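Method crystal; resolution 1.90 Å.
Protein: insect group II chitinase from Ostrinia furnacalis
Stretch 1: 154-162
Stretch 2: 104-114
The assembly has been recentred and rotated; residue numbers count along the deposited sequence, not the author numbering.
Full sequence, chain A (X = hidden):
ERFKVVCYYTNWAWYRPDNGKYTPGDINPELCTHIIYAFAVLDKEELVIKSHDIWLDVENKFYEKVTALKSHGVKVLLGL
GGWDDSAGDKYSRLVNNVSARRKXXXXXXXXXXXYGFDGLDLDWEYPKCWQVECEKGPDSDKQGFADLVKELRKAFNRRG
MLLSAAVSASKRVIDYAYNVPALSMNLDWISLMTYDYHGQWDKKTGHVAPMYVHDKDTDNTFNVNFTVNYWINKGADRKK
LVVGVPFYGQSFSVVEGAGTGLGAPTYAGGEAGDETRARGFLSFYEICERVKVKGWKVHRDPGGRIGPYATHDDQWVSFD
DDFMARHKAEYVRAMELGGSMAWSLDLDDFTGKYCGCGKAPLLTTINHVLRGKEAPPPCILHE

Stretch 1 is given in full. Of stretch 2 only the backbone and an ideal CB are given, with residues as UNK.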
# COMPACT_ATOMS: atom_id res chain seq x y z
N LYS A 154 23.38 3.73 27.95
CA LYS A 154 24.08 4.56 28.93
C LYS A 154 23.36 5.88 29.18
O LYS A 154 23.20 6.30 30.32
CB LYS A 154 25.54 4.78 28.53
CG LYS A 154 26.40 3.53 28.70
CD LYS A 154 27.89 3.87 28.75
CE LYS A 154 28.75 2.62 28.99
NZ LYS A 154 28.64 2.06 30.37
N ALA A 155 22.93 6.55 28.11
CA ALA A 155 22.25 7.83 28.30
C ALA A 155 20.91 7.64 29.00
O ALA A 155 20.53 8.46 29.86
CB ALA A 155 22.07 8.54 26.96
N PHE A 156 20.17 6.59 28.65
CA PHE A 156 18.86 6.38 29.27
C PHE A 156 18.98 6.06 30.75
O PHE A 156 18.11 6.45 31.54
CB PHE A 156 18.09 5.26 28.55
CG PHE A 156 17.39 5.71 27.28
CD1 PHE A 156 17.79 6.85 26.61
CD2 PHE A 156 16.34 4.97 26.77
CE1 PHE A 156 17.14 7.25 25.45
CE2 PHE A 156 15.69 5.37 25.61
CZ PHE A 156 16.09 6.51 24.95
N ASN A 157 20.05 5.36 31.15
CA ASN A 157 20.21 4.99 32.56
C ASN A 157 20.36 6.21 33.46
O ASN A 157 19.87 6.21 34.59
CB ASN A 157 21.43 4.08 32.73
CG ASN A 157 21.14 2.65 32.35
OD1 ASN A 157 19.99 2.26 32.16
ND2 ASN A 157 22.20 1.85 32.24
N ARG A 158 21.01 7.27 32.96
CA ARG A 158 21.08 8.53 33.70
C ARG A 158 19.71 9.15 33.90
O ARG A 158 19.53 9.95 34.82
CB ARG A 158 21.97 9.52 32.97
CG ARG A 158 23.32 8.97 32.58
CD ARG A 158 24.25 10.08 32.13
NE ARG A 158 25.04 9.64 30.99
CZ ARG A 158 26.31 9.26 31.05
NH1 ARG A 158 26.96 9.28 32.20
NH2 ARG A 158 26.92 8.86 29.94
N ARG A 159 18.74 8.79 33.06
CA ARG A 159 17.41 9.38 33.06
C ARG A 159 16.34 8.44 33.56
O ARG A 159 15.18 8.86 33.68
CB ARG A 159 17.04 9.83 31.63
CG ARG A 159 17.87 10.98 31.09
CD ARG A 159 17.33 12.23 31.74
NE ARG A 159 18.06 13.46 31.47
CZ ARG A 159 17.67 14.64 31.92
NH1 ARG A 159 16.55 14.75 32.63
NH2 ARG A 159 18.38 15.73 31.66
N GLY A 160 16.68 7.20 33.90
CA GLY A 160 15.69 6.24 34.33
C GLY A 160 14.72 5.84 33.24
O GLY A 160 13.56 5.51 33.53
N MET A 161 15.15 5.87 31.98
CA MET A 161 14.26 5.53 30.88
C MET A 161 14.50 4.11 30.40
O MET A 161 15.56 3.51 30.62
CB MET A 161 14.41 6.52 29.73
CG MET A 161 13.89 7.91 30.09
SD MET A 161 13.79 9.07 28.71
CE MET A 161 15.46 8.99 28.11
N LEU A 162 13.49 3.57 29.72
CA LEU A 162 13.49 2.20 29.24
C LEU A 162 13.89 2.16 27.78
O LEU A 162 13.61 3.08 27.01
CB LEU A 162 12.11 1.56 29.43
CG LEU A 162 11.60 1.49 30.87
CD1 LEU A 162 10.15 1.02 30.91
CD2 LEU A 162 12.50 0.56 31.67
N UNK A 104 21.79 11.75 17.59
CA UNK A 104 20.52 11.05 17.75
C UNK A 104 20.19 10.84 19.23
O UNK A 104 19.07 11.11 19.67
CB UNK A 104 20.56 9.71 17.02
N UNK A 105 21.16 10.34 20.00
CA UNK A 105 20.92 9.99 21.40
C UNK A 105 20.55 11.23 22.20
O UNK A 105 19.61 11.21 23.01
CB UNK A 105 22.15 9.31 22.01
N UNK A 106 21.30 12.32 22.02
CA UNK A 106 21.01 13.55 22.77
C UNK A 106 19.62 14.06 22.43
O UNK A 106 18.84 14.43 23.32
CB UNK A 106 22.05 14.63 22.47
N UNK A 107 19.28 14.10 21.14
CA UNK A 107 17.97 14.60 20.73
C UNK A 107 16.85 13.68 21.20
O UNK A 107 15.78 14.15 21.61
CB UNK A 107 17.91 14.76 19.21
N UNK A 108 17.07 12.36 21.15
CA UNK A 108 16.03 11.42 21.55
C UNK A 108 15.61 11.63 23.00
O UNK A 108 14.41 11.64 23.30
CB UNK A 108 16.51 9.98 21.35
N UNK A 109 16.57 11.82 23.90
CA UNK A 109 16.24 12.02 25.31
C UNK A 109 15.32 13.22 25.48
O UNK A 109 14.32 13.16 26.20
CB UNK A 109 17.51 12.21 26.14
N UNK A 110 15.65 14.33 24.82
CA UNK A 110 14.83 15.53 24.93
C UNK A 110 13.46 15.33 24.29
O UNK A 110 12.44 15.78 24.83
CB UNK A 110 15.54 16.72 24.28
N UNK A 111 13.41 14.67 23.13
CA UNK A 111 12.14 14.41 22.46
C UNK A 111 11.21 13.60 23.37
O UNK A 111 10.04 13.94 23.55
CB UNK A 111 12.37 13.67 21.14
N UNK A 112 11.74 12.53 23.96
CA UNK A 112 10.93 11.66 24.80
C UNK A 112 10.42 12.41 26.03
O UNK A 112 9.23 12.34 26.36
CB UNK A 112 11.74 10.43 25.22
N UNK A 113 11.31 13.13 26.71
CA UNK A 113 10.90 13.86 27.91
C UNK A 113 9.91 14.96 27.58
O UNK A 113 9.02 15.26 28.39
CB UNK A 113 12.12 14.45 28.62
N UNK A 114 10.04 15.57 26.40
CA UNK A 114 9.12 16.61 25.96
C UNK A 114 7.67 16.15 26.02
O UNK A 114 6.78 16.92 26.39
CB UNK A 114 9.47 17.05 24.54

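Stretch 2 is helical throughout, and its axis runs at 32° to that of the helix in stretch 1, approaching it to 10.5 Å. Every position has helical backbone angles, so glycine and proline are poor expectations.

Position 104 has nothing of stretch 1 within 5.5 Å of its ideal CB, so no preference is set; the residue is F104.

At position 105 CA-to-CB points sideways, and the ideal CB lies 5.0 Å from A155 CB. The small methyl leaves space for a modest apolar side chain such as valine, isoleucine or leucine. V105 fills it, its CG1 packing 3.5 Å from A155 CB.

Position 106 points away and position 107 is out of reach; many residues would serve at both. They are V106 and H107.

Position 108 points toward stretch 1, its ideal CB 5.0 Å from F156 CE1. A small apolar residue would suit, though a larger one is not excluded by this distance alone. A108 ends at its methyl and does not itself touch the ring.

At position 109 the ideal CB lies 4.3 Å from M161 CE, 5.0 Å from F156 CE1 and 5.1 Å from R159 CG, a largely apolar setting in which a compact branched side chain can reach several neighbours; valine or isoleucine would be natural, leucine possible. V109 places CG2 3.8 Å from F156 CE1 and 3.9 Å from M161 CE, while its CG1 lies 4.0 Å from R159 CG.

Position 110 points away, where a polar residue is as acceptable as any. D110 makes no contact with stretch 1. Position 111 is out of reach; it is F111.

Position 112 points toward stretch 1, with its ideal CB 4.3 Å from M161 SD and the F156 ring farther on. Leucine, isoleucine or methionine could bridge that gap. L112 does so, bringing CD1 to 3.6 Å from F156 CZ.

Position 113 also points toward stretch 1, but its ideal CB has no neighbour within 5.5 Å, so a short side chain would be tolerated, but a longer one is better placed to reach across. The guanidinium of R159 offers positive charge and donors, favouring glutamate, with glutamine a neutral alternative. E113 extends to form a salt bridge, OE1 lying 3.1 Å from R159 NH1, and OE2 sits over one face of the guanidinium.

Position 114 is out of reach and tolerates many residues, here Q114.

Stretch 2 104-114: FVVHAVDFLEQ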
# COMPACT_ATOMS: atom_id res chain seq x y z
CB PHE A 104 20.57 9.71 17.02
CG PHE A 104 19.34 8.86 17.19
CD1 PHE A 104 19.23 7.98 18.26
CD2 PHE A 104 18.29 8.94 16.29
CE1 PHE A 104 18.10 7.20 18.43
CE2 PHE A 104 17.15 8.17 16.44
CZ PHE A 104 17.06 7.29 17.52
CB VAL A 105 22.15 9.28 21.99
CG1 VAL A 105 22.01 9.15 23.50
CG2 VAL A 105 22.35 7.93 21.33
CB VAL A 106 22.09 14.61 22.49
CG1 VAL A 106 21.63 15.97 22.99
CG2 VAL A 106 23.40 14.21 23.15
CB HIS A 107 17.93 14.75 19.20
CG HIS A 107 16.59 15.12 18.67
ND1 HIS A 107 15.60 14.19 18.42
CD2 HIS A 107 16.06 16.32 18.34
CE1 HIS A 107 14.53 14.80 17.96
NE2 HIS A 107 14.77 16.09 17.91
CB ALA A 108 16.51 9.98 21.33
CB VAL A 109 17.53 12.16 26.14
CG1 VAL A 109 17.20 12.64 27.55
CG2 VAL A 109 18.28 10.84 26.19
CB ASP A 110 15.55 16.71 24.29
CG ASP A 110 16.80 17.10 25.04
OD1 ASP A 110 16.83 16.92 26.28
OD2 ASP A 110 17.77 17.56 24.40
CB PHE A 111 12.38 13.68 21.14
CG PHE A 111 11.18 13.64 20.22
CD1 PHE A 111 10.22 12.65 20.36
CD2 PHE A 111 11.03 14.59 19.22
CE1 PHE A 111 9.12 12.61 19.51
CE2 PHE A 111 9.93 14.55 18.37
CZ PHE A 111 8.97 13.55 18.52
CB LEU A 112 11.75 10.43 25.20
CG LEU A 112 12.18 9.59 24.00
CD1 LEU A 112 13.29 8.63 24.39
CD2 LEU A 112 10.98 8.84 23.43
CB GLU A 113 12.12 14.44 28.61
CG GLU A 113 13.08 13.37 29.07
CD GLU A 113 14.13 13.90 30.01
OE1 GLU A 113 14.65 13.10 30.81
OE2 GLU A 113 14.43 15.12 29.96
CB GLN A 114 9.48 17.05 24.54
CG GLN A 114 8.54 18.07 23.90
CD GLN A 114 8.60 19.43 24.57
OE1 GLN A 114 9.63 19.82 25.12
NE2 GLN A 114 7.48 20.15 24.53
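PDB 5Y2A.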